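Local coordinates for protein endoribonuclease MazF4 (Mycobacterium tuberculosis, PDB 5XE2) that cleaves single-stranded mRNA within the sequence UCGCU as the toxin of a type II toxin-antitoxin pair, and is neutralised by its antitoxin MazE4, at residues P22-S27 and V38-L43; Q10-L16 and E78-G84; I50-V54 and A97-A101; M3-R8 and N32-V38; A55-P61 and G84-T90. All blocks are in the same frame, centred on the assembly; numbering follows the deposited sequence.

The five contacts follow one six-stranded antiparallel sheet from its interior to its margins. Interaction 1 is the core: two central strands paired by backbone hydrogen bonds, with aliphatic side chains and a tryptophan on their faces. Interaction 2 adds strand 82-85 beside strand 10-14 at the surface, where tyrosines and a salt bridge join the aliphatic contacts. Interactions 3 and 5 both involve helix 88-101, but the first is a buried, purely van der Waals fit near its C-terminal end, whereas the second grips its N-terminus through a carboxylate. Interaction 4 lays the N-terminal arm over helix 29-34 and shares Val38 with interaction 1. Interactions 2 and 5 share Gly84.

Interaction 1. Residues P22-S27 and V38-L43; sequences PWLIVS and VVAVRL
Trp23 turns its CG anti to the carbonyl carbon (chi1 -70°), which lays the indole against Arg42 of the neighbouring strand. This is an antiparallel strand pair at the heart of the SH3-like barrel of the PemK/MazF family. Arg42 CB sits over a face of the six-membered ring, 4.1 Å from its centroid, a CH-pi contact that uses the aliphatic root of the arginine while the guanidinium extends beyond the indole. Ala40 suits the same face of the sheet because its small CB fits beside Trp23 CB at 3.9 Å. On the other face Leu24 and Val41 lie side by side, and Val26 CG1 meets Val41 CG2 at 3.8 Å; here Leu98 of helix 88-101 covers Val26 and Val41. Beyond the regular pairing, Val39 O accepts from both Val26 N and Ser27 N, which approach from the same face of its carbonyl plane. Ser27 also bonds to Asn32, and its OG accepts a nearly straight bond from Val39 N (2.8 Å, 171°).

Interaction 2. Residues Q10-L16 and E78-G84; sequences QVYRCDL and ELGDYLG
Tyr12 and Tyr82 meet obliquely across a non-hydrogen-bonded antiparallel pair, their ring planes 53° apart. Tyr82 CD1 lies over one face of the Tyr12 ring, displaced toward its rim, and Tyr82 CB touches Tyr12 CE2 at 3.7 Å. Gly80 O comes to the edge of the same ring, in its plane. Gly84 N lies over the centre of one face of the Tyr82 ring, with Gln10 CB at its edge. With its CG anti to the backbone N (chi1 171°), Tyr82 also reaches Gln10, which runs across it at about a right angle, CG to Tyr82 CE1 3.7 Å. Gln10 OE1 accepts from Tyr12 OH and from Leu7 N, so the amide ties the phenol to the N-terminal arm.

Arg13 and Asp81 point the same way, side by side. Their salt bridge puts Asp81 OD2 in the guanidinium plane, 3.1 Å from Arg13 NH1, but that nitrogen stands 36° out of the carboxylate plane. The aliphatic Arg13 CG packs on Leu83 CD1. Cys14 is compact enough for a buried place, its SG touching Leu79 CD2 at 3.5 Å.

Leu83 N bonds to Val11 O at 2.7 Å and Arg13 N to Asp81 O at 2.9 Å; a water joins Asp15 N to Glu78 O. Residues 78-81 are mostly loop laid against strand 10-14; from Tyr82 on, this is an antiparallel pairing with an outermost strand of the SH3-like MazF sheet.

Interaction 3. Residues I50-V54 and A97-A101; sequences IPTWV and ALATA
Thr52 packs its methyl against the helix backbone between Ala97 O and Ala101 N and against Ala101 CB, where a type I turn from Ile50 to Trp53 leads into strand 53-55 and meets helix 88-101 of the MazF-type fold. No hydrogen bond crosses this contact; it is held by van der Waals fit. Thr52 CG2 lies 3.7 Å from both Ala97 O and Ala101 N, the two ends of one helical hydrogen bond, and 3.9 Å from Ala101 CB. Alanines suit this side of the helix because their short side chains allow such a close approach.

The hydroxyls find their partners elsewhere. Thr52 is split in its roles: a chi1 of 49° tucks OG1 over its own backbone, where it bonds to Asp69, while the methyl faces the helix. Thr100 OG1 returns to Thr96 O, and Thr100 O accepts from Asn28 of the second subunit, which places the helix near the dimer interface.

Among aliphatic groups, Ala97 CB is met by Pro51 O and, at 3.7 Å, by Val54 CG2.

Interaction 4. Residues M3-R8 and N32-V38; sequences MNAPLR and NRHTADV
Pro6 and Asn32 lie at the centre of a partly buried contact in which the N-terminal arm, ahead of strand 10-14, crosses the end of helix 29-34 and the start of strand 37-44. No direct hydrogen bond links the two segments; carbon surfaces, carbonyl oxygens and a water make the fit. Pro6 suits this place as a rigid apolar ring in a buried position: its CG rests on Val38 CG1 at 3.6 Å, the two side chains set obliquely, while its carbonyl oxygen comes to Asn32 CB at 3.0 Å. The Asn32 amide is bonded weakly through ND2 to Asn29.

Ala5 CB meets Arg33 CG at 4.0 Å, a small methyl against the aliphatic stem of a long side chain at the surface. Met3 reaches farther. Beyond a chi1 of 53° its chain is fully extended, which carries the flexible thioether to the helix end; there CE approaches Thr35 O at 3.2 Å and His34 O at 3.4 Å. A water sits within hydrogen-bonding distance of both Met3 O (2.9 Å) and Arg33 O (2.7 Å), though it has more acceptors nearby than protons to give.

Lys76 NZ draws the segments together further, donating to Asn4 O, Asn32 O and Thr35 O. The arrangement is that of an N-terminal arm packed over a helix C-terminus, where the ammonium group of a lysine, probably charged, gathers carbonyl oxygens from both segments.

Interaction 5. Residues A55-P61 and G84-T90; sequences AMGPSDP and GEVTPAT
A type I turn from Gly57 to Asp60 faces the start of helix 88-101, with the Asp60 and Val86 CA atoms 5.5 Å apart. Asp60 carries the contact, and both its oxygens are shared. OD1 accepts from Thr87 N at 2.8 Å, nearly straight and along the C-O axis, and from Thr87 OG1 on the syn side, out of the carboxylate plane. OD2 takes Thr90 OG1 on its syn lone pair at 2.5 Å and Gly57 N on its anti lone pair. Four bonds thus fix the rotation of the carboxylate, and the donors around it would probably stabilise its negative charge. Thr87, whose chi1 of 57° swings OG1 to the first turn of the helix, also accepts from Thr90 N. Water joins Thr90 OG1 to Ala55 O. Beside the carboxylate the flexible Met56 bends to bring CE to Val86 CG2 at 3.6 Å, while Pro61 CD lies against Glu85 O. The arrangement is a threonine N-cap, held by an aspartate from a neighbouring turn.

Interaction 1. Residues P22-S27 and V38-L43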
# COMPACT_ATOMS: atom_id res chain seq x y z
N PRO A 22 -9.55 -13.49 -0.34
CA PRO A 22 -9.85 -12.51 0.71
C PRO A 22 -8.81 -11.41 0.84
O PRO A 22 -7.61 -11.67 0.74
CB PRO A 22 -9.92 -13.35 1.99
CG PRO A 22 -9.11 -14.56 1.71
CD PRO A 22 -9.11 -14.78 0.23
N TRP A 23 -9.30 -10.19 1.07
CA TRP A 23 -8.47 -9.01 1.22
C TRP A 23 -8.87 -8.28 2.49
O TRP A 23 -10.06 -8.10 2.75
CB TRP A 23 -8.63 -8.07 0.02
CG TRP A 23 -8.03 -8.59 -1.24
CD1 TRP A 23 -8.61 -9.45 -2.13
CD2 TRP A 23 -6.74 -8.27 -1.78
NE1 TRP A 23 -7.76 -9.68 -3.19
CE2 TRP A 23 -6.60 -8.98 -3.00
CE3 TRP A 23 -5.68 -7.45 -1.35
CZ2 TRP A 23 -5.45 -8.90 -3.79
CZ3 TRP A 23 -4.53 -7.37 -2.13
CH2 TRP A 23 -4.43 -8.09 -3.35
N LEU A 24 -7.87 -7.85 3.25
CA LEU A 24 -8.06 -7.10 4.49
C LEU A 24 -7.90 -5.60 4.25
O LEU A 24 -6.84 -5.15 3.79
CB LEU A 24 -7.03 -7.54 5.52
CG LEU A 24 -6.96 -6.66 6.78
CD1 LEU A 24 -8.16 -6.90 7.66
CD2 LEU A 24 -5.68 -6.90 7.54
N ILE A 25 -8.92 -4.83 4.65
CA ILE A 25 -8.91 -3.37 4.46
C ILE A 25 -7.90 -2.73 5.42
O ILE A 25 -8.00 -2.91 6.64
CB ILE A 25 -10.30 -2.73 4.74
CG1 ILE A 25 -11.41 -3.38 3.89
CG2 ILE A 25 -10.25 -1.21 4.51
CD1 ILE A 25 -11.19 -3.32 2.40
N VAL A 26 -6.93 -1.98 4.87
CA VAL A 26 -5.93 -1.27 5.69
C VAL A 26 -5.95 0.26 5.57
O VAL A 26 -5.30 0.95 6.36
CB VAL A 26 -4.51 -1.83 5.47
CG1 VAL A 26 -4.44 -3.28 5.96
CG2 VAL A 26 -4.09 -1.75 4.00
N SER A 27 -6.71 0.80 4.62
CA SER A 27 -6.89 2.24 4.52
C SER A 27 -7.72 2.79 5.69
O SER A 27 -8.51 2.07 6.30
CB SER A 27 -7.51 2.63 3.17
OG SER A 27 -8.44 1.66 2.73
N VAL A 38 -10.63 1.65 -1.72
CA VAL A 38 -9.94 1.35 -0.48
C VAL A 38 -8.57 0.75 -0.81
O VAL A 38 -8.32 0.37 -1.95
CB VAL A 38 -10.72 0.34 0.39
CG1 VAL A 38 -12.08 0.90 0.78
CG2 VAL A 38 -10.86 -1.02 -0.31
N VAL A 39 -7.72 0.65 0.20
CA VAL A 39 -6.47 -0.08 0.11
C VAL A 39 -6.57 -1.30 1.01
O VAL A 39 -7.11 -1.22 2.13
CB VAL A 39 -5.26 0.79 0.47
CG1 VAL A 39 -3.98 -0.03 0.46
CG2 VAL A 39 -5.14 1.94 -0.51
N ALA A 40 -6.07 -2.42 0.49
CA ALA A 40 -6.15 -3.69 1.16
C ALA A 40 -4.88 -4.53 0.96
O ALA A 40 -4.10 -4.29 0.02
CB ALA A 40 -7.37 -4.46 0.66
N VAL A 41 -4.71 -5.50 1.85
CA VAL A 41 -3.64 -6.49 1.76
C VAL A 41 -4.23 -7.90 1.69
O VAL A 41 -5.32 -8.18 2.23
CB VAL A 41 -2.64 -6.41 2.93
CG1 VAL A 41 -1.81 -5.14 2.83
CG2 VAL A 41 -3.33 -6.52 4.28
N ARG A 42 -3.47 -8.78 1.06
CA ARG A 42 -3.94 -10.11 0.69
C ARG A 42 -3.92 -11.05 1.89
O ARG A 42 -2.97 -11.05 2.69
CB ARG A 42 -3.07 -10.67 -0.44
CG ARG A 42 -3.70 -11.82 -1.21
CD ARG A 42 -2.90 -12.17 -2.47
NE ARG A 42 -1.47 -12.47 -2.21
CZ ARG A 42 -0.72 -13.34 -2.89
NH1 ARG A 42 -1.20 -14.05 -3.92
NH2 ARG A 42 0.55 -13.53 -2.54
N LEU A 43 -4.97 -11.84 2.03
CA LEU A 43 -4.96 -13.00 2.92
C LEU A 43 -4.66 -14.23 2.08
O LEU A 43 -5.21 -14.37 0.98
CB LEU A 43 -6.29 -13.20 3.63
CG LEU A 43 -6.41 -12.68 5.06
CD1 LEU A 43 -6.64 -11.18 5.05
CD2 LEU A 43 -7.54 -13.42 5.77

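Interaction 2. Residues Q10-L16 and E78-G84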
# COMPACT_ATOMS: atom_id res chain seq x y z
N GLN A 10 -11.70 -5.05 8.41
CA GLN A 10 -12.65 -5.96 7.77
C GLN A 10 -12.02 -6.71 6.60
O GLN A 10 -11.10 -6.20 5.94
CB GLN A 10 -13.87 -5.21 7.27
CG GLN A 10 -14.69 -4.58 8.39
CD GLN A 10 -15.93 -3.88 7.87
OE1 GLN A 10 -16.00 -3.47 6.71
NE2 GLN A 10 -16.92 -3.71 8.76
N VAL A 11 -12.55 -7.91 6.34
CA VAL A 11 -12.06 -8.80 5.29
C VAL A 11 -13.19 -9.10 4.30
O VAL A 11 -14.28 -9.51 4.71
CB VAL A 11 -11.50 -10.12 5.87
CG1 VAL A 11 -11.05 -11.07 4.76
CG2 VAL A 11 -10.33 -9.84 6.82
N TYR A 12 -12.91 -8.89 3.02
CA TYR A 12 -13.88 -9.13 1.94
C TYR A 12 -13.30 -10.05 0.86
O TYR A 12 -12.13 -9.92 0.49
CB TYR A 12 -14.26 -7.80 1.29
CG TYR A 12 -15.05 -6.86 2.19
CD1 TYR A 12 -14.40 -5.98 3.05
CD2 TYR A 12 -16.44 -6.85 2.16
CE1 TYR A 12 -15.11 -5.11 3.87
CE2 TYR A 12 -17.17 -6.00 2.98
CZ TYR A 12 -16.51 -5.13 3.83
OH TYR A 12 -17.24 -4.29 4.64
N ARG A 13 -14.13 -10.97 0.36
CA ARG A 13 -13.81 -11.74 -0.85
C ARG A 13 -13.85 -10.83 -2.06
O ARG A 13 -14.83 -10.14 -2.25
CB ARG A 13 -14.80 -12.90 -1.08
CG ARG A 13 -14.58 -14.09 -0.17
CD ARG A 13 -15.50 -15.26 -0.49
NE ARG A 13 -15.09 -16.03 -1.68
CZ ARG A 13 -15.78 -16.19 -2.81
NH1 ARG A 13 -16.99 -15.64 -2.99
NH2 ARG A 13 -15.26 -16.93 -3.79
N CYS A 14 -12.80 -10.83 -2.87
CA CYS A 14 -12.74 -9.97 -4.06
C CYS A 14 -12.06 -10.69 -5.22
O CYS A 14 -11.00 -11.29 -5.02
CB CYS A 14 -11.98 -8.68 -3.74
SG CYS A 14 -12.48 -7.86 -2.20
N ASP A 15 -12.66 -10.63 -6.40
CA ASP A 15 -12.02 -11.13 -7.63
C ASP A 15 -11.52 -9.94 -8.44
O ASP A 15 -12.33 -9.09 -8.83
CB ASP A 15 -12.99 -11.98 -8.45
CG ASP A 15 -12.29 -12.81 -9.51
OD1 ASP A 15 -11.31 -12.33 -10.12
OD2 ASP A 15 -12.72 -13.95 -9.74
N LEU A 16 -10.21 -9.88 -8.69
CA LEU A 16 -9.57 -8.75 -9.37
C LEU A 16 -9.03 -9.13 -10.75
O LEU A 16 -9.16 -10.28 -11.18
CB LEU A 16 -8.42 -8.20 -8.51
CG LEU A 16 -8.68 -7.98 -7.02
CD1 LEU A 16 -7.45 -7.32 -6.40
CD2 LEU A 16 -9.92 -7.14 -6.75
N GLU A 78 -15.58 -3.78 -6.45
CA GLU A 78 -14.85 -5.06 -6.41
C GLU A 78 -14.98 -5.81 -5.07
O GLU A 78 -14.54 -6.96 -4.97
CB GLU A 78 -13.36 -4.83 -6.74
CG GLU A 78 -13.12 -4.25 -8.13
CD GLU A 78 -11.65 -4.01 -8.47
OE1 GLU A 78 -10.98 -3.24 -7.75
OE2 GLU A 78 -11.17 -4.58 -9.48
N LEU A 79 -15.55 -5.19 -4.04
CA LEU A 79 -15.68 -5.84 -2.73
C LEU A 79 -16.89 -6.77 -2.77
O LEU A 79 -17.98 -6.36 -3.18
CB LEU A 79 -15.80 -4.82 -1.60
CG LEU A 79 -14.61 -3.86 -1.44
CD1 LEU A 79 -14.88 -2.90 -0.30
CD2 LEU A 79 -13.28 -4.58 -1.22
N GLY A 80 -16.68 -8.02 -2.37
CA GLY A 80 -17.71 -9.07 -2.42
C GLY A 80 -18.16 -9.41 -1.02
O GLY A 80 -18.45 -8.50 -0.22
N ASP A 81 -18.18 -10.71 -0.70
CA ASP A 81 -18.70 -11.20 0.59
C ASP A 81 -17.89 -10.67 1.77
O ASP A 81 -16.66 -10.70 1.73
CB ASP A 81 -18.69 -12.73 0.65
CG ASP A 81 -19.45 -13.39 -0.50
OD1 ASP A 81 -20.50 -12.86 -0.93
OD2 ASP A 81 -19.00 -14.46 -0.96
N TYR A 82 -18.57 -10.19 2.80
CA TYR A 82 -17.94 -9.77 4.07
C TYR A 82 -17.64 -11.00 4.95
O TYR A 82 -18.56 -11.75 5.29
CB TYR A 82 -18.84 -8.80 4.83
CG TYR A 82 -18.36 -8.50 6.24
CD1 TYR A 82 -17.17 -7.80 6.46
CD2 TYR A 82 -19.09 -8.92 7.36
CE1 TYR A 82 -16.73 -7.54 7.74
CE2 TYR A 82 -18.65 -8.66 8.65
CZ TYR A 82 -17.47 -7.96 8.84
OH TYR A 82 -17.01 -7.68 10.10
N LEU A 83 -16.38 -11.18 5.31
CA LEU A 83 -15.92 -12.40 5.99
C LEU A 83 -15.66 -12.27 7.49
O LEU A 83 -15.54 -13.27 8.18
CB LEU A 83 -14.65 -12.91 5.32
CG LEU A 83 -14.72 -13.26 3.83
CD1 LEU A 83 -13.48 -14.04 3.44
CD2 LEU A 83 -15.97 -14.07 3.50
N GLY A 84 -15.57 -11.04 7.98
CA GLY A 84 -15.34 -10.79 9.39
C GLY A 84 -14.35 -9.67 9.61
O GLY A 84 -13.93 -9.00 8.67
O HOH W 1 -15.25 -9.29 -6.38

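Interaction 3. Residues I50-V54 and A97-A101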
# COMPACT_ATOMS: atom_id res chain seq x y z
N ILE A 50 8.07 -14.58 8.15
CA ILE A 50 8.88 -13.39 7.85
C ILE A 50 8.20 -12.14 8.40
O ILE A 50 6.98 -12.15 8.60
CB ILE A 50 9.17 -13.27 6.33
CG1 ILE A 50 7.88 -13.15 5.51
CG2 ILE A 50 9.97 -14.48 5.86
CD1 ILE A 50 8.11 -12.90 4.03
N PRO A 51 8.97 -11.06 8.67
CA PRO A 51 8.39 -9.88 9.33
C PRO A 51 7.13 -9.30 8.68
O PRO A 51 6.26 -8.81 9.38
CB PRO A 51 9.54 -8.86 9.30
CG PRO A 51 10.77 -9.69 9.30
CD PRO A 51 10.44 -10.94 8.55
N THR A 52 7.01 -9.38 7.36
CA THR A 52 5.84 -8.80 6.66
C THR A 52 4.62 -9.73 6.52
O THR A 52 3.61 -9.33 5.93
CB THR A 52 6.25 -8.29 5.27
OG1 THR A 52 7.01 -9.30 4.59
CG2 THR A 52 7.07 -7.02 5.42
N TRP A 53 4.71 -10.95 7.05
CA TRP A 53 3.58 -11.87 7.09
C TRP A 53 3.07 -11.96 8.52
O TRP A 53 3.87 -12.02 9.46
CB TRP A 53 3.97 -13.24 6.54
CG TRP A 53 4.09 -13.20 5.04
CD1 TRP A 53 4.71 -12.24 4.27
CD2 TRP A 53 3.54 -14.13 4.12
NE1 TRP A 53 4.60 -12.53 2.95
CE2 TRP A 53 3.88 -13.69 2.82
CE3 TRP A 53 2.80 -15.30 4.26
CZ2 TRP A 53 3.51 -14.38 1.67
CZ3 TRP A 53 2.44 -15.98 3.13
CH2 TRP A 53 2.79 -15.52 1.85
N VAL A 54 1.75 -11.90 8.69
CA VAL A 54 1.10 -11.98 10.00
C VAL A 54 0.12 -13.15 10.00
O VAL A 54 -0.84 -13.15 9.25
CB VAL A 54 0.35 -10.67 10.35
CG1 VAL A 54 -0.27 -10.76 11.74
CG2 VAL A 54 1.29 -9.47 10.26
N ALA A 97 3.83 -4.74 10.38
CA ALA A 97 4.14 -5.40 9.11
C ALA A 97 4.04 -4.45 7.90
O ALA A 97 4.93 -4.43 7.04
CB ALA A 97 3.23 -6.61 8.93
N LEU A 98 2.96 -3.68 7.84
CA LEU A 98 2.80 -2.65 6.81
C LEU A 98 3.93 -1.60 6.83
O LEU A 98 4.47 -1.25 5.78
CB LEU A 98 1.46 -1.94 6.97
CG LEU A 98 0.19 -2.71 6.64
CD1 LEU A 98 -1.02 -1.95 7.15
CD2 LEU A 98 0.07 -2.95 5.14
N ALA A 99 4.28 -1.11 8.02
CA ALA A 99 5.41 -0.18 8.17
C ALA A 99 6.73 -0.78 7.64
O ALA A 99 7.49 -0.11 6.95
CB ALA A 99 5.56 0.25 9.62
N THR A 100 6.97 -2.05 7.95
CA THR A 100 8.16 -2.75 7.46
C THR A 100 8.14 -2.93 5.94
O THR A 100 9.15 -2.69 5.26
CB THR A 100 8.35 -4.10 8.17
OG1 THR A 100 8.45 -3.87 9.57
CG2 THR A 100 9.61 -4.80 7.70
N ALA A 101 6.98 -3.33 5.40
CA ALA A 101 6.84 -3.51 3.96
C ALA A 101 7.16 -2.21 3.19
O ALA A 101 7.82 -2.26 2.17
CB ALA A 101 5.44 -4.00 3.63

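Interaction 4. Residues M3-R8 and N32-V38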
# COMPACT_ATOMS: atom_id res chain seq x y z
N MET A 3 -22.73 5.34 -1.09
CA MET A 3 -21.94 4.16 -1.43
C MET A 3 -21.53 3.46 -0.13
O MET A 3 -21.66 4.02 0.96
CB MET A 3 -20.71 4.55 -2.26
CG MET A 3 -19.84 5.62 -1.63
SD MET A 3 -18.49 6.16 -2.70
CE MET A 3 -17.98 7.59 -1.75
N ASN A 4 -21.05 2.23 -0.25
CA ASN A 4 -20.68 1.45 0.92
C ASN A 4 -19.53 2.12 1.70
O ASN A 4 -18.77 2.91 1.13
CB ASN A 4 -20.32 0.01 0.51
CG ASN A 4 -21.48 -0.71 -0.17
OD1 ASN A 4 -22.64 -0.31 -0.06
ND2 ASN A 4 -21.16 -1.79 -0.89
N ALA A 5 -19.45 1.83 2.99
CA ALA A 5 -18.45 2.40 3.89
C ALA A 5 -17.70 1.28 4.61
O ALA A 5 -17.94 1.02 5.79
CB ALA A 5 -19.09 3.34 4.90
N PRO A 6 -16.78 0.60 3.90
CA PRO A 6 -16.01 -0.45 4.58
C PRO A 6 -15.11 0.11 5.68
O PRO A 6 -14.76 1.29 5.68
CB PRO A 6 -15.18 -1.08 3.45
CG PRO A 6 -15.21 -0.09 2.34
CD PRO A 6 -16.49 0.67 2.46
N LEU A 7 -14.76 -0.76 6.62
CA LEU A 7 -13.96 -0.39 7.79
C LEU A 7 -12.60 -1.08 7.82
O LEU A 7 -12.47 -2.25 7.44
CB LEU A 7 -14.74 -0.71 9.07
CG LEU A 7 -16.11 -0.04 9.20
CD1 LEU A 7 -16.89 -0.61 10.37
CD2 LEU A 7 -15.94 1.47 9.36
N ARG A 8 -11.61 -0.35 8.32
CA ARG A 8 -10.28 -0.90 8.55
C ARG A 8 -10.41 -2.14 9.44
O ARG A 8 -11.19 -2.14 10.39
CB ARG A 8 -9.38 0.15 9.21
CG ARG A 8 -7.91 -0.18 9.12
CD ARG A 8 -7.04 1.02 9.47
NE ARG A 8 -5.64 0.73 9.18
CZ ARG A 8 -4.80 0.04 9.95
NH1 ARG A 8 -5.19 -0.48 11.12
NH2 ARG A 8 -3.55 -0.14 9.54
N ASN A 32 -12.14 5.45 3.52
CA ASN A 32 -13.04 4.33 3.17
C ASN A 32 -14.51 4.74 3.06
O ASN A 32 -15.25 4.17 2.25
CB ASN A 32 -12.93 3.18 4.17
CG ASN A 32 -11.55 2.57 4.25
OD1 ASN A 32 -10.76 2.62 3.30
ND2 ASN A 32 -11.24 1.96 5.38
N ARG A 33 -14.95 5.70 3.87
CA ARG A 33 -16.33 6.18 3.80
C ARG A 33 -16.56 7.11 2.62
O ARG A 33 -17.56 6.99 1.91
CB ARG A 33 -16.73 6.88 5.10
CG ARG A 33 -18.24 7.19 5.18
CD ARG A 33 -18.73 7.67 6.53
NE ARG A 33 -17.92 7.15 7.63
CZ ARG A 33 -16.94 7.79 8.27
NH1 ARG A 33 -16.62 9.05 7.96
NH2 ARG A 33 -16.27 7.17 9.24
N HIS A 34 -15.63 8.05 2.41
CA HIS A 34 -15.86 9.20 1.55
C HIS A 34 -15.34 9.10 0.12
O HIS A 34 -15.71 9.93 -0.69
CB HIS A 34 -15.25 10.45 2.20
CG HIS A 34 -15.87 10.78 3.52
ND1 HIS A 34 -17.23 10.85 3.71
CD2 HIS A 34 -15.31 11.08 4.72
CE1 HIS A 34 -17.49 11.17 4.96
NE2 HIS A 34 -16.34 11.33 5.59
N THR A 35 -14.49 8.12 -0.18
CA THR A 35 -13.91 7.97 -1.52
C THR A 35 -14.48 6.72 -2.21
O THR A 35 -15.25 5.97 -1.61
CB THR A 35 -12.36 7.96 -1.49
OG1 THR A 35 -11.88 6.70 -1.01
CG2 THR A 35 -11.82 9.08 -0.61
N ALA A 36 -14.10 6.51 -3.47
CA ALA A 36 -14.67 5.40 -4.29
C ALA A 36 -13.93 4.08 -4.14
O ALA A 36 -14.38 3.07 -4.69
CB ALA A 36 -14.72 5.80 -5.75
N ASP A 37 -12.80 4.07 -3.43
CA ASP A 37 -11.96 2.88 -3.32
C ASP A 37 -11.33 2.77 -1.93
O ASP A 37 -11.49 3.64 -1.09
CB ASP A 37 -10.91 2.85 -4.45
CG ASP A 37 -10.07 4.13 -4.52
OD1 ASP A 37 -9.89 4.85 -3.52
OD2 ASP A 37 -9.55 4.39 -5.62
N VAL A 38 -10.63 1.65 -1.72
CA VAL A 38 -9.94 1.35 -0.48
C VAL A 38 -8.57 0.75 -0.81
O VAL A 38 -8.32 0.37 -1.95
CB VAL A 38 -10.72 0.34 0.39
CG1 VAL A 38 -12.08 0.90 0.78
CG2 VAL A 38 -10.86 -1.02 -0.31
O HOH W 2 -20.02 5.96 2.28

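Interaction 5. Residues A55-P61 and G84-T90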
# COMPACT_ATOMS: atom_id res chain seq x y z
N ALA A 55 0.38 -14.14 10.85
CA ALA A 55 -0.54 -15.26 11.02
C ALA A 55 -1.77 -14.81 11.80
O ALA A 55 -1.67 -14.08 12.79
CB ALA A 55 0.14 -16.42 11.74
N MET A 56 -2.94 -15.26 11.35
CA MET A 56 -4.17 -15.07 12.11
C MET A 56 -4.07 -15.91 13.38
O MET A 56 -3.41 -16.95 13.40
CB MET A 56 -5.38 -15.51 11.30
CG MET A 56 -5.66 -14.69 10.06
SD MET A 56 -5.95 -12.94 10.41
CE MET A 56 -6.75 -12.42 8.91
N GLY A 57 -4.72 -15.43 14.43
CA GLY A 57 -4.65 -16.05 15.76
C GLY A 57 -5.94 -16.75 16.14
O GLY A 57 -6.95 -16.63 15.43
N PRO A 58 -5.93 -17.46 17.28
CA PRO A 58 -7.09 -18.26 17.68
C PRO A 58 -8.35 -17.44 17.96
O PRO A 58 -9.43 -18.03 17.98
CB PRO A 58 -6.60 -19.00 18.93
CG PRO A 58 -5.50 -18.16 19.47
CD PRO A 58 -4.84 -17.53 18.28
N SER A 59 -8.23 -16.13 18.16
CA SER A 59 -9.39 -15.24 18.35
C SER A 59 -9.87 -14.54 17.07
O SER A 59 -10.91 -13.89 17.11
CB SER A 59 -9.06 -14.17 19.40
OG SER A 59 -8.67 -14.78 20.62
N ASP A 60 -9.13 -14.67 15.96
CA ASP A 60 -9.53 -14.02 14.71
C ASP A 60 -10.59 -14.84 13.99
O ASP A 60 -10.70 -16.04 14.21
CB ASP A 60 -8.32 -13.80 13.79
CG ASP A 60 -7.41 -12.72 14.29
OD1 ASP A 60 -7.90 -11.58 14.47
OD2 ASP A 60 -6.23 -13.01 14.54
N PRO A 61 -11.38 -14.19 13.11
CA PRO A 61 -12.47 -14.86 12.38
C PRO A 61 -12.05 -15.80 11.24
O PRO A 61 -12.89 -16.55 10.74
CB PRO A 61 -13.25 -13.68 11.79
CG PRO A 61 -12.21 -12.63 11.61
CD PRO A 61 -11.40 -12.74 12.87
N GLY A 84 -15.57 -11.04 7.98
CA GLY A 84 -15.34 -10.79 9.39
C GLY A 84 -14.35 -9.67 9.61
O GLY A 84 -13.93 -9.00 8.67
N GLU A 85 -14.00 -9.50 10.88
CA GLU A 85 -13.19 -8.40 11.35
C GLU A 85 -12.04 -8.94 12.19
O GLU A 85 -12.25 -9.71 13.13
CB GLU A 85 -14.06 -7.47 12.19
CG GLU A 85 -13.38 -6.17 12.58
CD GLU A 85 -14.33 -5.18 13.23
OE1 GLU A 85 -15.56 -5.46 13.28
OE2 GLU A 85 -13.85 -4.13 13.69
N VAL A 86 -10.83 -8.54 11.82
CA VAL A 86 -9.62 -8.97 12.51
C VAL A 86 -9.55 -8.30 13.88
O VAL A 86 -10.01 -7.16 14.05
CB VAL A 86 -8.39 -8.66 11.62
CG1 VAL A 86 -7.09 -8.83 12.37
CG2 VAL A 86 -8.41 -9.57 10.40
N THR A 87 -9.01 -9.01 14.86
CA THR A 87 -8.94 -8.50 16.23
C THR A 87 -7.98 -7.30 16.31
O THR A 87 -7.07 -7.19 15.47
CB THR A 87 -8.46 -9.56 17.23
OG1 THR A 87 -7.19 -10.07 16.81
CG2 THR A 87 -9.46 -10.71 17.35
N PRO A 88 -8.18 -6.39 17.28
CA PRO A 88 -7.22 -5.31 17.48
C PRO A 88 -5.79 -5.78 17.72
O PRO A 88 -4.86 -5.15 17.22
CB PRO A 88 -7.76 -4.59 18.71
CG PRO A 88 -9.24 -4.76 18.59
CD PRO A 88 -9.43 -6.15 18.04
N ALA A 89 -5.61 -6.86 18.47
CA ALA A 89 -4.30 -7.47 18.66
C ALA A 89 -3.64 -7.84 17.33
O ALA A 89 -2.50 -7.47 17.08
CB ALA A 89 -4.39 -8.71 19.55
N THR A 90 -4.35 -8.57 16.48
CA THR A 90 -3.80 -8.96 15.18
C THR A 90 -3.57 -7.73 14.28
O THR A 90 -2.58 -7.68 13.56
CB THR A 90 -4.64 -10.05 14.50
OG1 THR A 90 -4.63 -11.23 15.32
CG2 THR A 90 -4.10 -10.42 13.10
O HOH W 3 -2.14 -12.75 15.41